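CYTH domain-containing protein (Pyrococcus horikoshii, PDB 2EEN) is of unknown function but belongs to the CYTH superfamily, whose characterised members mostly act on triphosphate-containing substrates, and may do likewise. Local coordinates at residues A[7-12]-A[166-171]; A[24-29]-A[111-116]; A[120-125]-A[132-137]. All blocks are in the same frame, centred on the assembly; numbering follows the deposited sequence.

Contact 1. Residues A[7-12]-A[166-171]; sequences KGYAND and ERRSYL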
loop_
_atom_site.group_PDB
_atom_site.type_symbol
_atom_site.label_atom_id
_atom_site.label_comp_id
_atom_site.label_asym_id
_atom_site.label_seq_id
_atom_site.Cartn_x
_atom_site.Cartn_y
_atom_site.Cartn_z
ATOM N N LYS A 7 9.827 -9.492 23.337
ATOM C CA LYS A 7 9.253 -10.816 23.189
ATOM C C LYS A 7 10.067 -11.827 23.970
ATOM O O LYS A 7 11.291 -11.719 24.057
ATOM C CB LYS A 7 9.222 -11.215 21.710
ATOM C CG LYS A 7 8.766 -12.650 21.456
ATOM C CD LYS A 7 8.435 -12.888 19.983
ATOM C CE LYS A 7 9.670 -12.860 19.095
ATOM N NZ LYS A 7 9.290 -12.994 17.651
ATOM N N GLY A 8 9.378 -12.808 24.537
ATOM C CA GLY A 8 10.042 -13.853 25.283
ATOM C C GLY A 8 9.407 -15.192 24.981
ATOM O O GLY A 8 8.276 -15.257 24.497
ATOM N N TYR A 9 10.138 -16.271 25.226
ATOM C CA TYR A 9 9.583 -17.594 25.006
ATOM C C TYR A 9 8.630 -17.832 26.162
ATOM O O TYR A 9 8.872 -17.353 27.273
ATOM C CB TYR A 9 10.685 -18.660 24.997
ATOM C CG TYR A 9 11.527 -18.627 23.750
ATOM C CD1 TYR A 9 12.496 -17.641 23.566
ATOM C CD2 TYR A 9 11.320 -19.548 22.726
ATOM C CE1 TYR A 9 13.237 -17.570 22.393
ATOM C CE2 TYR A 9 12.054 -19.483 21.546
ATOM C CZ TYR A 9 13.007 -18.494 21.387
ATOM O OH TYR A 9 13.722 -18.410 20.215
ATOM N N ALA A 10 7.546 -18.554 25.909
ATOM C CA ALA A 10 6.568 -18.819 26.952
ATOM C C ALA A 10 6.193 -20.290 27.069
ATOM O O ALA A 10 6.782 -21.156 26.416
ATOM C CB ALA A 10 5.312 -17.969 26.719
ATOM N N ASN A 11 5.198 -20.557 27.907
ATOM C CA ASN A 11 4.717 -21.904 28.165
ATOM C C ASN A 11 3.369 -21.788 28.863
ATOM O O ASN A 11 2.920 -20.679 29.156
ATOM C CB ASN A 11 5.701 -22.634 29.075
ATOM C CG ASN A 11 6.031 -21.835 30.325
ATOM O OD1 ASN A 11 5.135 -21.374 31.035
ATOM N ND2 ASN A 11 7.319 -21.666 30.600
ATOM N N ASP A 12 2.733 -22.924 29.140
ATOM C CA ASP A 12 1.429 -22.918 29.800
ATOM C C ASP A 12 1.455 -22.146 31.117
ATOM O O ASP A 12 0.477 -21.487 31.479
ATOM C CB ASP A 12 0.949 -24.350 30.070
ATOM C CG ASP A 12 0.618 -25.106 28.797
ATOM O OD1 ASP A 12 -0.042 -24.524 27.911
ATOM O OD2 ASP A 12 1.007 -26.289 28.687
ATOM N N GLU A 166 13.729 -12.701 23.107
ATOM C CA GLU A 166 14.075 -12.938 21.701
ATOM C C GLU A 166 13.817 -11.696 20.833
ATOM O O GLU A 166 12.708 -11.194 20.714
ATOM C CB GLU A 166 13.228 -14.110 21.189
ATOM C CG GLU A 166 13.488 -14.414 19.715
ATOM C CD GLU A 166 14.892 -14.960 19.559
ATOM O OE1 GLU A 166 15.143 -16.072 19.977
ATOM O OE2 GLU A 166 15.724 -14.270 18.979
ATOM N N ARG A 167 14.914 -11.173 20.240
ATOM C CA ARG A 167 14.768 -10.025 19.349
ATOM C C ARG A 167 14.485 -10.465 17.911
ATOM O O ARG A 167 14.145 -9.672 17.038
ATOM C CB ARG A 167 16.087 -9.243 19.364
ATOM C CG ARG A 167 16.275 -8.354 20.591
ATOM C CD ARG A 167 17.530 -7.486 20.471
ATOM N NE ARG A 167 17.406 -6.606 19.313
ATOM C CZ ARG A 167 18.505 -5.971 18.840
ATOM N NH1 ARG A 167 19.686 -6.146 19.408
ATOM N NH2 ARG A 167 18.379 -5.149 17.794
ATOM N N ARG A 168 14.721 -11.761 17.642
ATOM C CA ARG A 168 14.431 -12.264 16.310
ATOM C C ARG A 168 12.925 -12.416 16.117
ATOM O O ARG A 168 12.202 -12.868 16.991
ATOM C CB ARG A 168 15.098 -13.633 16.139
ATOM C CG ARG A 168 16.599 -13.560 15.859
ATOM C CD ARG A 168 17.236 -14.954 15.833
ATOM N NE ARG A 168 16.916 -15.658 17.071
ATOM C CZ ARG A 168 17.336 -16.935 17.240
ATOM N NH1 ARG A 168 18.031 -17.554 16.299
ATOM N NH2 ARG A 168 17.047 -17.562 18.383
ATOM N N SER A 169 12.482 -12.010 14.939
ATOM C CA SER A 169 11.080 -12.082 14.576
ATOM C C SER A 169 10.695 -13.533 14.353
ATOM O O SER A 169 11.557 -14.397 14.145
ATOM C CB SER A 169 10.846 -11.308 13.286
ATOM O OG SER A 169 11.621 -11.863 12.234
ATOM N N TYR A 170 9.397 -13.804 14.390
ATOM C CA TYR A 170 8.935 -15.160 14.146
ATOM C C TYR A 170 9.393 -15.568 12.753
ATOM O O TYR A 170 9.765 -16.719 12.527
ATOM C CB TYR A 170 7.413 -15.237 14.230
ATOM C CG TYR A 170 6.874 -14.960 15.609
ATOM C CD1 TYR A 170 7.418 -15.592 16.730
ATOM C CD2 TYR A 170 5.809 -14.083 15.797
ATOM C CE1 TYR A 170 6.917 -15.354 17.999
ATOM C CE2 TYR A 170 5.299 -13.841 17.064
ATOM C CZ TYR A 170 5.855 -14.476 18.159
ATOM O OH TYR A 170 5.352 -14.227 19.407
ATOM N N LEU A 171 9.366 -14.618 11.821
ATOM C CA LEU A 171 9.792 -14.888 10.455
ATOM C C LEU A 171 11.229 -15.395 10.442
ATOM O O LEU A 171 11.526 -16.421 9.828
ATOM C CB LEU A 171 9.699 -13.623 9.598
ATOM C CG LEU A 171 10.293 -13.737 8.190
ATOM C CD1 LEU A 171 9.525 -14.784 7.398
ATOM C CD2 LEU A 171 10.235 -12.383 7.491
HETATM O O HOH W 1 12.503 -8.759 22.358
#
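The Tyr170 ring carries the ammonium of Lys7 over one face and meets the Phe133 ring edge-to-face. The Tyr9 ring receives Glu166 OE1 at its edge, near its plane. The Glu166 carboxylate lies at the Arg168 guanidinium edge, in the guanidinium plane; NE and NH2 come from above the carboxylate plane. Lys7 NZ sits 3.5 Å from the centroid of the Tyr170 ring, 20° off the normal, a cation-pi contact. Lys7 leaves its backbone with CG anti to N, CD lies against Tyr170 CE1, CZ and OH, and the bend at chi3 (69°) turns the ammonium over the ring. Lys7 NZ also donates to Arg168 O at 3.0 Å, in the carbonyl plane and on a lone pair.

Glu166 is folded by a bend at chi2 (68°), and both its oxygens are doubly held. Tyr9 OH donates to the anti lone pair of Glu166 OE1 at 2.7 Å. Arg168 grips the carboxylate side-on, with NE 2.6 Å from Glu166 OE2 and NH2 2.9 Å from Glu166 OE1. Arg168 N adds a second bond to OE2. This salt bridge would probably keep the carboxylate ionised. Glu176 pairs with the remaining guanidinium nitrogen, NH1. The backbones join where Glu166 N donates to Lys7 O at 2.8 Å, and a water links Lys7 N to Glu166 O.

The contact ties the end of edge strand 3-9 to the turn leading into helix 170-176, which Ser169 N-caps. Leu173 of that helix packs on Tyr9, Glu166 and Arg168. Strand 131-139 lies beside strand 3-9, and Tyr170 OH reaches across to Asp125 on strand 120-127.

Contact 2. Residues A[24-29]-A[111-116]; sequences FMRKEI and REKYYV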
loop_
_atom_site.group_PDB
_atom_site.type_symbol
_atom_site.label_atom_id
_atom_site.label_comp_id
_atom_site.label_asym_id
_atom_site.label_seq_id
_atom_site.Cartn_x
_atom_site.Cartn_y
_atom_site.Cartn_z
ATOM N N PHE A 24 -8.428 -9.661 30.213
ATOM C CA PHE A 24 -8.411 -10.228 28.872
ATOM C C PHE A 24 -9.126 -9.241 27.967
ATOM O O PHE A 24 -10.194 -8.729 28.310
ATOM C CB PHE A 24 -9.139 -11.580 28.849
ATOM C CG PHE A 24 -9.343 -12.143 27.466
ATOM C CD1 PHE A 24 -8.256 -12.479 26.662
ATOM C CD2 PHE A 24 -10.627 -12.346 26.970
ATOM C CE1 PHE A 24 -8.444 -13.009 25.387
ATOM C CE2 PHE A 24 -10.826 -12.877 25.695
ATOM C CZ PHE A 24 -9.731 -13.209 24.902
ATOM N N MET A 25 -8.526 -8.957 26.821
ATOM C CA MET A 25 -9.118 -8.041 25.867
ATOM C C MET A 25 -9.804 -8.864 24.789
ATOM O O MET A 25 -11.032 -8.877 24.702
ATOM C CB MET A 25 -8.033 -7.142 25.284
ATOM C CG MET A 25 -7.346 -6.322 26.361
ATOM S SD MET A 25 -5.986 -5.312 25.754
ATOM C CE MET A 25 -6.891 -4.058 24.845
ATOM N N ARG A 26 -9.020 -9.574 23.984
ATOM C CA ARG A 26 -9.604 -10.416 22.949
ATOM C C ARG A 26 -8.565 -11.354 22.356
ATOM O O ARG A 26 -7.362 -11.156 22.532
ATOM C CB ARG A 26 -10.211 -9.552 21.839
ATOM C CG ARG A 26 -9.195 -8.895 20.926
ATOM C CD ARG A 26 -9.893 -7.990 19.924
ATOM N NE ARG A 26 -8.968 -7.453 18.933
ATOM C CZ ARG A 26 -9.263 -6.465 18.096
ATOM N NH1 ARG A 26 -10.463 -5.901 18.135
ATOM N NH2 ARG A 26 -8.364 -6.049 17.218
ATOM N N LYS A 27 -9.041 -12.386 21.669
ATOM C CA LYS A 27 -8.161 -13.352 21.029
ATOM C C LYS A 27 -8.231 -13.124 19.532
ATOM O O LYS A 27 -9.304 -12.886 18.978
ATOM C CB LYS A 27 -8.597 -14.778 21.349
ATOM C CG LYS A 27 -7.731 -15.842 20.685
ATOM C CD LYS A 27 -8.104 -17.233 21.168
ATOM C CE LYS A 27 -7.203 -18.294 20.559
ATOM N NZ LYS A 27 -7.594 -19.655 21.030
ATOM N N GLU A 28 -7.084 -13.209 18.873
ATOM C CA GLU A 28 -7.038 -12.991 17.437
ATOM C C GLU A 28 -6.258 -14.102 16.757
ATOM O O GLU A 28 -5.376 -14.717 17.352
ATOM C CB GLU A 28 -6.347 -11.654 17.116
ATOM C CG GLU A 28 -6.877 -10.440 17.889
ATOM C CD GLU A 28 -6.079 -9.169 17.613
ATOM O OE1 GLU A 28 -4.916 -9.270 17.162
ATOM O OE2 GLU A 28 -6.602 -8.061 17.862
ATOM N N ILE A 29 -6.627 -14.389 15.517
ATOM C CA ILE A 29 -5.889 -15.354 14.723
ATOM C C ILE A 29 -5.169 -14.460 13.721
ATOM O O ILE A 29 -5.769 -13.546 13.159
ATOM C CB ILE A 29 -6.813 -16.321 13.966
ATOM C CG1 ILE A 29 -7.403 -17.330 14.948
ATOM C CG2 ILE A 29 -6.026 -17.045 12.865
ATOM C CD1 ILE A 29 -8.504 -18.197 14.356
ATOM N N ARG A 111 -3.304 -15.113 18.950
ATOM C CA ARG A 111 -2.791 -14.111 19.868
ATOM C C ARG A 111 -3.886 -13.687 20.824
ATOM O O ARG A 111 -4.942 -13.218 20.402
ATOM C CB ARG A 111 -2.244 -12.925 19.071
ATOM C CG ARG A 111 -1.982 -11.659 19.889
ATOM C CD ARG A 111 -1.187 -10.633 19.089
ATOM N NE ARG A 111 0.217 -11.025 18.952
ATOM C CZ ARG A 111 1.116 -10.380 18.214
ATOM N NH1 ARG A 111 0.770 -9.296 17.525
ATOM N NH2 ARG A 111 2.371 -10.812 18.175
ATOM N N GLU A 112 -3.637 -13.878 22.114
ATOM C CA GLU A 112 -4.600 -13.476 23.131
ATOM C C GLU A 112 -4.024 -12.188 23.700
ATOM O O GLU A 112 -2.907 -12.188 24.208
ATOM C CB GLU A 112 -4.723 -14.520 24.234
ATOM C CG GLU A 112 -5.542 -15.747 23.861
ATOM C CD GLU A 112 -5.561 -16.791 24.967
ATOM O OE1 GLU A 112 -5.589 -16.406 26.156
ATOM O OE2 GLU A 112 -5.559 -17.999 24.650
ATOM N N LYS A 113 -4.784 -11.101 23.607
ATOM C CA LYS A 113 -4.331 -9.801 24.091
ATOM C C LYS A 113 -4.843 -9.504 25.489
ATOM O O LYS A 113 -6.010 -9.752 25.797
ATOM C CB LYS A 113 -4.803 -8.691 23.154
ATOM C CG LYS A 113 -4.202 -8.713 21.762
ATOM C CD LYS A 113 -4.674 -7.487 20.987
ATOM C CE LYS A 113 -4.089 -7.426 19.590
ATOM N NZ LYS A 113 -4.595 -6.227 18.865
ATOM N N TYR A 114 -3.959 -8.960 26.317
ATOM C CA TYR A 114 -4.276 -8.612 27.695
ATOM C C TYR A 114 -3.880 -7.187 28.021
ATOM O O TYR A 114 -2.833 -6.705 27.600
ATOM C CB TYR A 114 -3.554 -9.564 28.655
ATOM C CG TYR A 114 -4.092 -10.959 28.584
ATOM C CD1 TYR A 114 -3.696 -11.826 27.562
ATOM C CD2 TYR A 114 -5.078 -11.389 29.473
ATOM C CE1 TYR A 114 -4.275 -13.077 27.424
ATOM C CE2 TYR A 114 -5.666 -12.642 29.338
ATOM C CZ TYR A 114 -5.259 -13.477 28.308
ATOM O OH TYR A 114 -5.858 -14.707 28.144
ATOM N N TYR A 115 -4.739 -6.507 28.775
ATOM C CA TYR A 115 -4.482 -5.137 29.196
ATOM C C TYR A 115 -3.581 -5.160 30.432
ATOM O O TYR A 115 -3.926 -5.771 31.435
ATOM C CB TYR A 115 -5.803 -4.456 29.556
ATOM C CG TYR A 115 -5.645 -3.054 30.101
ATOM C CD1 TYR A 115 -5.609 -1.953 29.249
ATOM C CD2 TYR A 115 -5.532 -2.828 31.472
ATOM C CE1 TYR A 115 -5.472 -0.659 29.751
ATOM C CE2 TYR A 115 -5.390 -1.535 31.981
ATOM C CZ TYR A 115 -5.364 -0.464 31.117
ATOM O OH TYR A 115 -5.236 0.809 31.621
ATOM N N VAL A 116 -2.425 -4.505 30.360
ATOM C CA VAL A 116 -1.509 -4.461 31.501
ATOM C C VAL A 116 -1.701 -3.156 32.252
ATOM O O VAL A 116 -1.986 -3.148 33.452
ATOM C CB VAL A 116 -0.051 -4.578 31.041
ATOM C CG1 VAL A 116 0.901 -4.394 32.224
ATOM C CG2 VAL A 116 0.160 -5.934 30.412
#
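Glu28 OE2 is the best-held polar atom, gripped by three donor nitrogens. Arg26 comes side-on with two of them, NE at 2.7 Å and NH2 at 2.8 Å from Glu28 OE2. NE uses the anti lone pair, while NH2 approaches from above the carboxylate plane. Lys113 NZ arrives from the facing strand, also above that plane, at 2.9 Å from Glu28 OE2. Its chain is extended and crosses the glutamate obliquely. Glu28 OE1 bonds to His30.

The strands run antiparallel, and a classic beta bulge puts Met25 and Arg26 both opposite Lys113. Lys113 O accepts from Met25 N, and Lys113 N donates to Arg26 O at 2.8 Å, nearly straight at 174°. Glu28 and Arg111 form a hydrogen-bonded pair beyond it.

The other face is more aromatic. Phe24 CD1 lies over one face of the Tyr114 ring, 3.6 Å from Tyr114 CZ, with the planes oblique at 54°. Tyr114 OH donates to Glu112 OE1 at 2.6 Å, and Arg19 of helix 12-19 also pairs with that oxygen. Lys27 and Glu112 cross through their methylenes.

Arg26 NH2 and Lys113 NZ stand 4.1 Å apart, so the shared carboxylate probably offsets their repulsion. The charge of Glu28 is likely to be stabilised in turn. Such a charge-rich sheet face is consistent with the polar tunnel of CYTH proteins.

Contact 3. Residues A[120-125]-A[132-137]; sequences VTITLD and KFIEIE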
loop_
_atom_site.group_PDB
_atom_site.type_symbol
_atom_site.label_atom_id
_atom_site.label_comp_id
_atom_site.label_asym_id
_atom_site.label_seq_id
_atom_site.Cartn_x
_atom_site.Cartn_y
_atom_site.Cartn_z
ATOM N N VAL A 120 -0.169 -0.141 27.620
ATOM C CA VAL A 120 0.710 -1.312 27.657
ATOM C C VAL A 120 -0.122 -2.575 27.514
ATOM O O VAL A 120 -1.054 -2.811 28.292
ATOM C CB VAL A 120 1.507 -1.395 28.960
ATOM C CG1 VAL A 120 2.459 -2.585 28.900
ATOM C CG2 VAL A 120 2.290 -0.097 29.176
ATOM N N THR A 121 0.224 -3.383 26.516
ATOM C CA THR A 121 -0.501 -4.609 26.242
ATOM C C THR A 121 0.420 -5.819 26.151
ATOM O O THR A 121 1.545 -5.719 25.673
ATOM C CB THR A 121 -1.274 -4.487 24.906
ATOM O OG1 THR A 121 -2.120 -3.332 24.953
ATOM C CG2 THR A 121 -2.130 -5.725 24.660
ATOM N N ILE A 122 -0.079 -6.956 26.612
ATOM C CA ILE A 122 0.666 -8.207 26.554
ATOM C C ILE A 122 -0.082 -9.164 25.644
ATOM O O ILE A 122 -1.309 -9.206 25.655
ATOM C CB ILE A 122 0.782 -8.853 27.950
ATOM C CG1 ILE A 122 2.027 -8.325 28.654
ATOM C CG2 ILE A 122 0.827 -10.385 27.836
ATOM C CD1 ILE A 122 2.113 -8.758 30.093
ATOM N N THR A 123 0.648 -9.935 24.849
ATOM C CA THR A 123 -0.019 -10.900 23.999
ATOM C C THR A 123 0.556 -12.282 24.220
ATOM O O THR A 123 1.767 -12.444 24.383
ATOM C CB THR A 123 0.101 -10.532 22.508
ATOM O OG1 THR A 123 1.482 -10.508 22.118
ATOM C CG2 THR A 123 -0.512 -9.168 22.265
ATOM N N LEU A 124 -0.324 -13.271 24.269
ATOM C CA LEU A 124 0.105 -14.652 24.431
ATOM C C LEU A 124 -0.004 -15.205 23.023
ATOM O O LEU A 124 -1.099 -15.297 22.470
ATOM C CB LEU A 124 -0.826 -15.411 25.370
ATOM C CG LEU A 124 -1.001 -14.799 26.759
ATOM C CD1 LEU A 124 -1.815 -15.760 27.607
ATOM C CD2 LEU A 124 0.362 -14.520 27.392
ATOM N N ASP A 125 1.140 -15.550 22.441
ATOM C CA ASP A 125 1.175 -16.051 21.073
ATOM C C ASP A 125 1.445 -17.541 20.954
ATOM O O ASP A 125 2.355 -18.063 21.580
ATOM C CB ASP A 125 2.260 -15.329 20.268
ATOM C CG ASP A 125 2.039 -13.837 20.171
ATOM O OD1 ASP A 125 0.932 -13.352 20.499
ATOM O OD2 ASP A 125 2.987 -13.146 19.746
ATOM N N LYS A 132 4.920 -21.422 21.830
ATOM C CA LYS A 132 4.423 -20.311 22.637
ATOM C C LYS A 132 5.412 -19.188 22.931
ATOM O O LYS A 132 6.568 -19.425 23.289
ATOM C CB LYS A 132 3.896 -20.839 23.971
ATOM C CG LYS A 132 2.716 -21.775 23.857
ATOM C CD LYS A 132 2.289 -22.265 25.235
ATOM C CE LYS A 132 0.936 -22.959 25.190
ATOM N NZ LYS A 132 0.915 -24.098 24.236
ATOM N N PHE A 133 4.930 -17.960 22.784
ATOM C CA PHE A 133 5.719 -16.768 23.062
ATOM C C PHE A 133 4.824 -15.765 23.762
ATOM O O PHE A 133 3.598 -15.900 23.770
ATOM C CB PHE A 133 6.224 -16.103 21.781
ATOM C CG PHE A 133 7.231 -16.912 21.031
ATOM C CD1 PHE A 133 6.833 -18.026 20.304
ATOM C CD2 PHE A 133 8.572 -16.556 21.043
ATOM C CE1 PHE A 133 7.762 -18.782 19.598
ATOM C CE2 PHE A 133 9.517 -17.307 20.336
ATOM C CZ PHE A 133 9.105 -18.420 19.611
ATOM N N ILE A 134 5.455 -14.762 24.352
ATOM C CA ILE A 134 4.724 -13.699 25.007
ATOM C C ILE A 134 5.364 -12.397 24.560
ATOM O O ILE A 134 6.590 -12.252 24.550
ATOM C CB ILE A 134 4.767 -13.813 26.546
ATOM C CG1 ILE A 134 3.964 -12.655 27.154
ATOM C CG2 ILE A 134 6.209 -13.816 27.046
ATOM C CD1 ILE A 134 3.693 -12.800 28.627
ATOM N N GLU A 135 4.528 -11.458 24.145
ATOM C CA GLU A 135 5.025 -10.172 23.707
ATOM C C GLU A 135 4.397 -9.100 24.565
ATOM O O GLU A 135 3.337 -9.309 25.158
ATOM C CB GLU A 135 4.682 -9.927 22.234
ATOM C CG GLU A 135 5.556 -10.714 21.261
ATOM C CD GLU A 135 5.334 -10.323 19.807
ATOM O OE1 GLU A 135 4.966 -9.159 19.546
ATOM O OE2 GLU A 135 5.550 -11.174 18.917
ATOM N N ILE A 136 5.085 -7.973 24.658
ATOM C CA ILE A 136 4.589 -6.830 25.403
ATOM C C ILE A 136 4.979 -5.595 24.607
ATOM O O ILE A 136 6.059 -5.537 24.007
ATOM C CB ILE A 136 5.164 -6.774 26.840
ATOM C CG1 ILE A 136 4.437 -5.683 27.634
ATOM C CG2 ILE A 136 6.676 -6.530 26.805
ATOM C CD1 ILE A 136 4.654 -5.778 29.139
ATOM N N GLU A 137 4.091 -4.611 24.575
ATOM C CA GLU A 137 4.354 -3.398 23.822
ATOM C C GLU A 137 3.731 -2.162 24.431
ATOM O O GLU A 137 2.740 -2.236 25.163
ATOM C CB GLU A 137 3.822 -3.542 22.399
ATOM C CG GLU A 137 2.351 -3.927 22.362
ATOM C CD GLU A 137 1.659 -3.489 21.089
ATOM O OE1 GLU A 137 1.324 -2.290 20.979
ATOM O OE2 GLU A 137 1.451 -4.340 20.200
HETATM O O HOH W 2 -0.376 -1.465 23.721
#
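Ile122 meets two isoleucines of the partner strand. Ile122 CG1 is 3.7 Å from Ile136 CD1, and Ile122 CG2 is 3.8 Å from Ile134 CD1. Both partners hold CG1 anti to the backbone N, which carries their CD1 tips toward the facing strand. Ile136 CD1 also touches Val120 CG1 at 3.9 Å, and Ile134 CD1 touches Leu124 CD2 at 3.9 Å. An alanine in place of Ile122 would remove CG1, CG2 and CD1, and would probably loosen the packing of both CD1 tips.

On the other face, Thr123 lies alongside Glu135, with OG1 3.3 Å from Glu135 CB. Asp125 OD2 comes within 3.3 Å of Glu135 OE2, the carboxylate planes turned 73° apart. Two carboxylates this close would probably favour a proton on one of them, an effect that Arg111 and Tyr170 are likely to offset, at least in part. Arg111 makes a salt bridge to Asp125 OD2, and Tyr170 OH bonds to the same oxygen. A water bonded to Thr121 OG1 at 2.8 Å also reaches Glu137 OE1 weakly.

Six backbone bonds fix the register. Thr121 with Glu137, Thr123 with Glu135 and Asp125 with Phe133 each exchange two, as hydrogen-bonded antiparallel pairs. Ile122–Ile136 and Leu124–Ile134 are the non-hydrogen-bonded pairs between them.

The contact is a beta hairpin inside the sheet, with strand 102-117 flanking 120-127 and strand 3-9 flanking 131-139. Helix 146-160 covers Ile122, Ile134 and Ile136, while helix 12-19 packs on Leu124 and Ile134.

How the contacts relate
From the N terminus, 7-12 ends the first strand and opens contact 1. Segment 24-29 follows and waits for 111-116, so contact 2 closes a loop that includes strands 48-56, 59-70 and 78-85. Contact 3 comes next as a short hairpin, 120-125 with 132-137. Only then does 166-171 return to 7-12 and close contact 1 around both. Contacts 2 and 3 are in series, and none cross. Contacts 2 and 3 lie within one antiparallel sheet, and contact 1 joins that sheet's strand 3-9 to a loop and the last helix. Strand 102-117 bonds to 120-127 and so joins contacts 2 and 3, while strand 3-9 pairs with 131-139 and joins contacts 1 and 3.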